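Local coordinates for protein rubber oxygenase (Streptomyces sp., PDB 5O1L) that uses a b-type heme to cleave the double bonds of poly(cis-1,4-isoprene) rubber with molecular oxygen, leaving oligo-isoprenoids with keto and aldehyde ends, at residues A159-R164 / T304-G309; S186-A191 / A265-V270. One frame throughout, in Å; residues are numbered along the deposited sequence.

Contact 1: residues A159-R164 / T304-G309. With HEM (protoporphyrin IX containing Fe), chain C.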
loop_
_atom_site.group_PDB
_atom_site.type_symbol
_atom_site.label_atom_id
_atom_site.label_comp_id
_atom_site.label_asym_id
_atom_site.label_seq_id
_atom_site.Cartn_x
_atom_site.Cartn_y
_atom_site.Cartn_z
ATOM N N ALA A 159 -13.870 10.452 -4.495
ATOM C CA ALA A 159 -14.724 9.668 -5.409
ATOM C C ALA A 159 -15.568 8.669 -4.615
ATOM O O ALA A 159 -15.365 8.506 -3.416
ATOM C CB ALA A 159 -13.863 8.931 -6.429
ATOM N N ASP A 160 -16.479 7.985 -5.312
ATOM C CA ASP A 160 -17.431 7.045 -4.694
ATOM C C ASP A 160 -16.752 5.819 -4.085
ATOM O O ASP A 160 -15.578 5.474 -4.393
ATOM C CB ASP A 160 -18.578 6.629 -5.646
ATOM C CG ASP A 160 -18.132 5.693 -6.822
ATOM O OD1 ASP A 160 -17.320 4.752 -6.616
ATOM O OD2 ASP A 160 -18.631 5.896 -7.970
ATOM N N MET A 161 -17.514 5.137 -3.240
ATOM C CA MET A 161 -17.047 3.944 -2.539
ATOM C C MET A 161 -16.312 2.916 -3.415
ATOM O O MET A 161 -15.211 2.455 -3.071
ATOM C CB MET A 161 -18.242 3.260 -1.872
ATOM C CG MET A 161 -17.859 2.182 -0.891
ATOM S SD MET A 161 -17.405 2.985 0.646
ATOM C CE MET A 161 -18.447 2.042 1.728
ATOM N N LYS A 162 -16.919 2.567 -4.540
ATOM C CA LYS A 162 -16.360 1.606 -5.484
ATOM C C LYS A 162 -14.947 1.992 -6.008
ATOM O O LYS A 162 -14.005 1.188 -6.004
ATOM C CB LYS A 162 -17.312 1.426 -6.670
ATOM C CG LYS A 162 -17.403 0.021 -7.190
ATOM C CD LYS A 162 -18.746 -0.262 -7.825
ATOM C CE LYS A 162 -18.881 0.529 -9.125
ATOM N NZ LYS A 162 -20.286 0.490 -9.636
ATOM N N ASP A 163 -14.832 3.220 -6.465
ATOM C CA ASP A 163 -13.570 3.779 -6.924
ATOM C C ASP A 163 -12.558 3.793 -5.807
ATOM O O ASP A 163 -11.420 3.445 -6.031
ATOM C CB ASP A 163 -13.828 5.185 -7.488
ATOM C CG ASP A 163 -14.582 5.130 -8.844
ATOM O OD1 ASP A 163 -14.208 4.264 -9.688
ATOM O OD2 ASP A 163 -15.563 5.908 -9.070
ATOM N N ARG A 164 -12.980 4.148 -4.587
ATOM C CA ARG A 164 -12.066 4.225 -3.440
ATOM C C ARG A 164 -11.453 2.906 -3.065
ATOM O O ARG A 164 -10.253 2.861 -2.713
ATOM C CB ARG A 164 -12.743 4.825 -2.201
ATOM C CG ARG A 164 -13.092 6.295 -2.429
ATOM C CD ARG A 164 -13.176 7.174 -1.167
ATOM N NE ARG A 164 -14.102 6.661 -0.172
ATOM C CZ ARG A 164 -15.402 6.921 -0.074
ATOM N NH1 ARG A 164 -16.012 7.756 -0.871
ATOM N NH2 ARG A 164 -16.097 6.325 0.874
ATOM N N THR A 304 -15.052 -5.087 2.094
ATOM C CA THR A 304 -14.738 -6.415 1.567
ATOM C C THR A 304 -15.741 -6.788 0.459
ATOM O O THR A 304 -15.379 -7.302 -0.592
ATOM C CB THR A 304 -14.801 -7.460 2.672
ATOM O OG1 THR A 304 -13.989 -7.057 3.785
ATOM C CG2 THR A 304 -14.342 -8.786 2.177
ATOM N N GLU A 305 -17.025 -6.559 0.719
ATOM C CA GLU A 305 -18.045 -6.968 -0.251
ATOM C C GLU A 305 -17.926 -6.153 -1.508
ATOM O O GLU A 305 -17.977 -6.703 -2.615
ATOM C CB GLU A 305 -19.454 -6.830 0.347
ATOM C CG GLU A 305 -20.566 -6.672 -0.682
ATOM C CD GLU A 305 -21.974 -6.746 -0.069
ATOM O OE1 GLU A 305 -22.106 -6.648 1.198
ATOM O OE2 GLU A 305 -22.956 -6.920 -0.872
ATOM N N VAL A 306 -17.633 -4.860 -1.365
ATOM C CA VAL A 306 -17.405 -4.027 -2.543
ATOM C C VAL A 306 -16.179 -4.520 -3.321
ATOM O O VAL A 306 -16.245 -4.671 -4.523
ATOM C CB VAL A 306 -17.252 -2.531 -2.214
ATOM C CG1 VAL A 306 -16.923 -1.771 -3.474
ATOM C CG2 VAL A 306 -18.562 -1.970 -1.655
ATOM N N LEU A 307 -15.054 -4.759 -2.636
ATOM C CA LEU A 307 -13.873 -5.203 -3.355
ATOM C C LEU A 307 -14.099 -6.570 -4.026
ATOM O O LEU A 307 -13.679 -6.770 -5.163
ATOM C CB LEU A 307 -12.693 -5.304 -2.402
ATOM C CG LEU A 307 -11.332 -5.695 -2.988
ATOM C CD1 LEU A 307 -10.965 -4.764 -4.130
ATOM C CD2 LEU A 307 -10.277 -5.625 -1.883
ATOM N N LEU A 308 -14.722 -7.513 -3.329
ATOM C CA LEU A 308 -14.935 -8.836 -3.934
ATOM C C LEU A 308 -15.780 -8.738 -5.200
ATOM O O LEU A 308 -15.506 -9.415 -6.184
ATOM C CB LEU A 308 -15.545 -9.795 -2.940
ATOM C CG LEU A 308 -14.663 -10.286 -1.845
ATOM C CD1 LEU A 308 -15.480 -11.030 -0.813
ATOM C CD2 LEU A 308 -13.507 -11.139 -2.377
ATOM N N GLY A 309 -16.746 -7.810 -5.164
ATOM C CA GLY A 309 -17.562 -7.521 -6.318
ATOM C C GLY A 309 -16.813 -6.907 -7.468
ATOM O O GLY A 309 -17.005 -7.334 -8.605
HETATM C CHA HEM C . -5.643 8.446 -0.102
HETATM C CHB HEM C . -1.777 5.715 -0.478
HETATM C CHC HEM C . -1.843 4.973 4.252
HETATM C CHD HEM C . -6.234 6.839 4.393
HETATM C C1A HEM C . -4.546 7.796 -0.544
HETATM C C2A HEM C . -4.136 7.861 -1.928
HETATM C C3A HEM C . -3.071 7.056 -2.041
HETATM C C4A HEM C . -2.770 6.542 -0.784
HETATM C CMA HEM C . -2.344 6.795 -3.338
HETATM C CAA HEM C . -4.787 8.658 -3.084
HETATM C CBA HEM C . -5.966 7.857 -3.669
HETATM C CGA HEM C . -6.302 8.385 -5.017
HETATM O O1A HEM C . -6.972 9.423 -4.979
HETATM O O2A HEM C . -5.873 7.777 -6.073
HETATM C C1B HEM C . -1.431 5.300 0.804
HETATM C C2B HEM C . -0.286 4.497 1.062
HETATM C C3B HEM C . -0.244 4.282 2.368
HETATM C C4B HEM C . -1.407 4.931 2.952
HETATM C CMB HEM C . 0.726 3.991 0.055
HETATM C CAB HEM C . 0.678 3.640 3.270
HETATM C CBB HEM C . 1.906 2.991 2.929
HETATM C C1C HEM C . -3.064 5.425 4.728
HETATM C C2C HEM C . -3.531 5.127 6.070
HETATM C C3C HEM C . -4.765 5.690 6.082
HETATM C C4C HEM C . -5.019 6.215 4.752
HETATM C CMC HEM C . -2.750 4.479 7.176
HETATM C CAC HEM C . -5.731 5.696 7.192
HETATM C CBC HEM C . -5.575 5.323 8.523
HETATM C C1D HEM C . -6.448 7.426 3.172
HETATM C C2D HEM C . -7.652 8.213 2.841
HETATM C C3D HEM C . -7.509 8.665 1.600
HETATM C C4D HEM C . -6.193 8.201 1.154
HETATM C CMD HEM C . -8.802 8.334 3.769
HETATM C CAD HEM C . -8.522 9.506 0.786
HETATM C CBD HEM C . -9.484 8.531 0.119
HETATM C CGD HEM C . -10.549 9.337 -0.633
HETATM O O1D HEM C . -10.601 9.183 -1.874
HETATM O O2D HEM C . -11.352 10.130 -0.070
HETATM N NA HEM C . -3.682 7.012 0.153
HETATM N NB HEM C . -2.064 5.494 1.969
HETATM N NC HEM C . -3.967 6.053 3.917
HETATM N ND HEM C . -5.561 7.516 2.150
HETATM FE FE HEM C . -3.819 6.548 2.064
#
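Lys162 and Val306 mark where the backbones come nearest, their CA atoms 6.4 Å apart, as the first turn of helix 161-169 lies against the middle of helix 298-313. That first turn starts at Asp160, the N-cap, whose OD1 accepts from Asp163 N in an almost straight bond of 2.9 Å; a short carboxylate suits the N-cap because it can accept from an amide N-H of the first turn, which has no helical carbonyl partner. Across the contact the meeting is small and apolar. Val306, a beta-branched residue that presents two methyls, has CG1 anti to its backbone N (chi1 176°), which brings this methyl 4.0 Å from Lys162 CA, while its CG2 faces Met161 CG at 4.3 Å. Lys162 lends just the root of its chain, crossing Val306 at about a right angle before the rest runs out past it to the amine NZ. Arg164, on another side of the helix, belongs to the heme pocket. Its NH1 donates to Ala159 O over 2.7 Å, NE is held by Val152 O, and Met161 CA lies over one guanidinium face; CD comes within 3.3 Å of propionate atom O1D of the heme. A leucine at Arg164 would probably leave the carbonyls of Ala159 and Val152 without these donors and deprive the propionate of a nearby positive charge. Beyond the segments, Val306 reaches on to Ile165, which Leu307 also touches, and Leu307 packs on Leu140 of helix 127-142.

Contact 2: residues S186-A191 / A265-V270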
loop_
_atom_site.group_PDB
_atom_site.type_symbol
_atom_site.label_atom_id
_atom_site.label_comp_id
_atom_site.label_asym_id
_atom_site.label_seq_id
_atom_site.Cartn_x
_atom_site.Cartn_y
_atom_site.Cartn_z
ATOM N N SER A 186 6.825 8.517 -12.307
ATOM C CA SER A 186 5.880 9.346 -11.647
ATOM C C SER A 186 5.711 9.087 -10.129
ATOM O O SER A 186 4.863 9.705 -9.500
ATOM C CB SER A 186 4.508 9.268 -12.337
ATOM O OG SER A 186 3.986 7.990 -12.265
ATOM N N MET A 187 6.556 8.252 -9.517
ATOM C CA MET A 187 6.306 7.992 -8.122
ATOM C C MET A 187 6.583 9.141 -7.227
ATOM O O MET A 187 5.955 9.245 -6.142
ATOM C CB MET A 187 7.027 6.693 -7.623
ATOM C CG MET A 187 6.660 6.209 -6.240
ATOM S SD MET A 187 4.903 5.765 -6.157
ATOM C CE MET A 187 4.463 6.475 -4.596
ATOM N N ILE A 188 7.492 10.049 -7.566
ATOM C CA ILE A 188 7.633 11.228 -6.710
ATOM C C ILE A 188 6.373 12.097 -6.742
ATOM O O ILE A 188 5.894 12.530 -5.716
ATOM C CB ILE A 188 8.821 12.044 -7.158
ATOM C CG1 ILE A 188 10.115 11.215 -6.999
ATOM C CG2 ILE A 188 8.863 13.361 -6.345
ATOM C CD1 ILE A 188 11.352 11.848 -7.582
ATOM N N VAL A 189 5.849 12.277 -7.941
ATOM C CA VAL A 189 4.574 12.974 -8.129
ATOM C C VAL A 189 3.472 12.320 -7.306
ATOM O O VAL A 189 2.807 13.008 -6.527
ATOM C CB VAL A 189 4.222 13.060 -9.589
ATOM C CG1 VAL A 189 2.891 13.722 -9.774
ATOM C CG2 VAL A 189 5.347 13.761 -10.342
ATOM N N THR A 190 3.329 10.992 -7.425
ATOM C CA THR A 190 2.285 10.275 -6.713
ATOM C C THR A 190 2.498 10.396 -5.230
ATOM O O THR A 190 1.571 10.597 -4.483
ATOM C CB THR A 190 2.330 8.799 -7.128
ATOM O OG1 THR A 190 1.931 8.792 -8.500
ATOM C CG2 THR A 190 1.388 7.941 -6.266
ATOM N N ALA A 191 3.754 10.241 -4.770
ATOM C CA ALA A 191 4.011 10.356 -3.341
ATOM C C ALA A 191 3.687 11.716 -2.768
ATOM O O ALA A 191 3.091 11.837 -1.673
ATOM C CB ALA A 191 5.454 10.021 -3.020
ATOM N N ALA A 265 8.238 5.227 1.686
ATOM C CA ALA A 265 7.731 5.671 2.992
ATOM C C ALA A 265 8.212 7.071 3.272
ATOM O O ALA A 265 7.422 7.929 3.690
ATOM C CB ALA A 265 8.191 4.734 4.076
ATOM N N HIS A 266 9.491 7.357 3.044
ATOM C CA HIS A 266 9.994 8.755 3.270
ATOM C C HIS A 266 9.253 9.698 2.369
ATOM O O HIS A 266 8.822 10.776 2.852
ATOM C CB HIS A 266 11.474 8.760 2.916
ATOM C CG HIS A 266 12.110 10.093 3.074
ATOM N ND1 HIS A 266 12.094 11.141 2.166
ATOM C CD2 HIS A 266 12.867 10.498 4.095
ATOM C CE1 HIS A 266 12.815 12.148 2.692
ATOM N NE2 HIS A 266 13.259 11.784 3.883
ATOM N N MET A 267 9.072 9.362 1.104
ATOM C CA MET A 267 8.427 10.338 0.171
ATOM C C MET A 267 6.976 10.500 0.489
ATOM O O MET A 267 6.406 11.555 0.229
ATOM C CB MET A 267 8.601 9.846 -1.234
ATOM C CG MET A 267 10.044 9.747 -1.697
ATOM S SD MET A 267 10.978 11.270 -1.524
ATOM C CE MET A 267 10.186 12.367 -2.736
ATOM N N LEU A 268 6.353 9.568 1.152
ATOM C CA LEU A 268 4.953 9.736 1.641
ATOM C C LEU A 268 4.878 10.524 2.902
ATOM O O LEU A 268 3.753 10.788 3.399
ATOM C CB LEU A 268 4.310 8.375 1.849
ATOM C CG LEU A 268 4.054 7.624 0.572
ATOM C CD1 LEU A 268 3.848 6.097 0.808
ATOM C CD2 LEU A 268 2.864 8.197 -0.144
ATOM N N GLY A 269 6.004 10.938 3.489
ATOM C CA GLY A 269 5.985 11.710 4.691
ATOM C C GLY A 269 6.234 10.993 5.982
ATOM O O GLY A 269 6.147 11.605 7.045
ATOM N N VAL A 270 6.669 9.731 5.932
ATOM C CA VAL A 270 7.046 9.004 7.139
ATOM C C VAL A 270 8.454 9.485 7.575
ATOM O O VAL A 270 9.370 9.520 6.754
ATOM C CB VAL A 270 7.040 7.526 6.973
ATOM C CG1 VAL A 270 7.404 6.885 8.322
ATOM C CG2 VAL A 270 5.635 7.066 6.495
#
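Met267 leans on Ala191 and Ile188 at the place where the end of helix 251-267 meets the start of helix 187-204. Its CB sits 3.6 Å from Ala191 CB, a tight approach that the small alanine makes possible. The backbones are nearest one residue on, with Ala191 CA 5.1 Å from Leu268 CA. From CB the chain of Met267 puts CG anti to its own carbonyl carbon (chi1 -63°); the bend at chi2 sets SD at the edge of the His266 ring, in its plane, and the bend at chi3 turns the terminal CE to Ile188, 4.0 Å from CG2. A flexible, unbranched methionine can make this double bend, whereas the stiff, branched isoleucine offers a fixed methyl to receive it. Helix 251-267 ends here in a Schellman motif: Gly269 takes a positive phi of 100°, Gly269 N bonds to His266 O, and Val270 N bonds to Ala265 O. At this phi a CB would collide with the carbonyl O of Leu268, so glycine suits the turn. Leu268, just before it, sends CD2 to the backbone of Ala191, 4.0 Å from its O. This leucine also belongs to the heme pocket, where it touches the cofactor; its side chain is about 5 Å from that of His198, the probable axial ligand of the iron. At the far end, Met187 packs on Tyr181, and Ile188 N donates to Asn85 OD1.

The two contacts lie 24 Å apart between centres, with their nearest atoms about 13 Å from each other, in an all-helical chain; all four segments belong to the catalytic domain of the rubber oxygenase family. Along the sequence the order is 159-164, 186-191, 265-270, 304-309, so contact 2 is enclosed by the two halves of contact 1; helices 161-169 and 187-204 follow one another directly. Contact 1 is a surface contact, contact 2 a buried one nearer the centre of the chain. Each supplies one residue to the heme pocket, one at the propionate side and one toward the axial histidine. Helix pairings far apart in sequence thus bring residues to different parts of one cofactor.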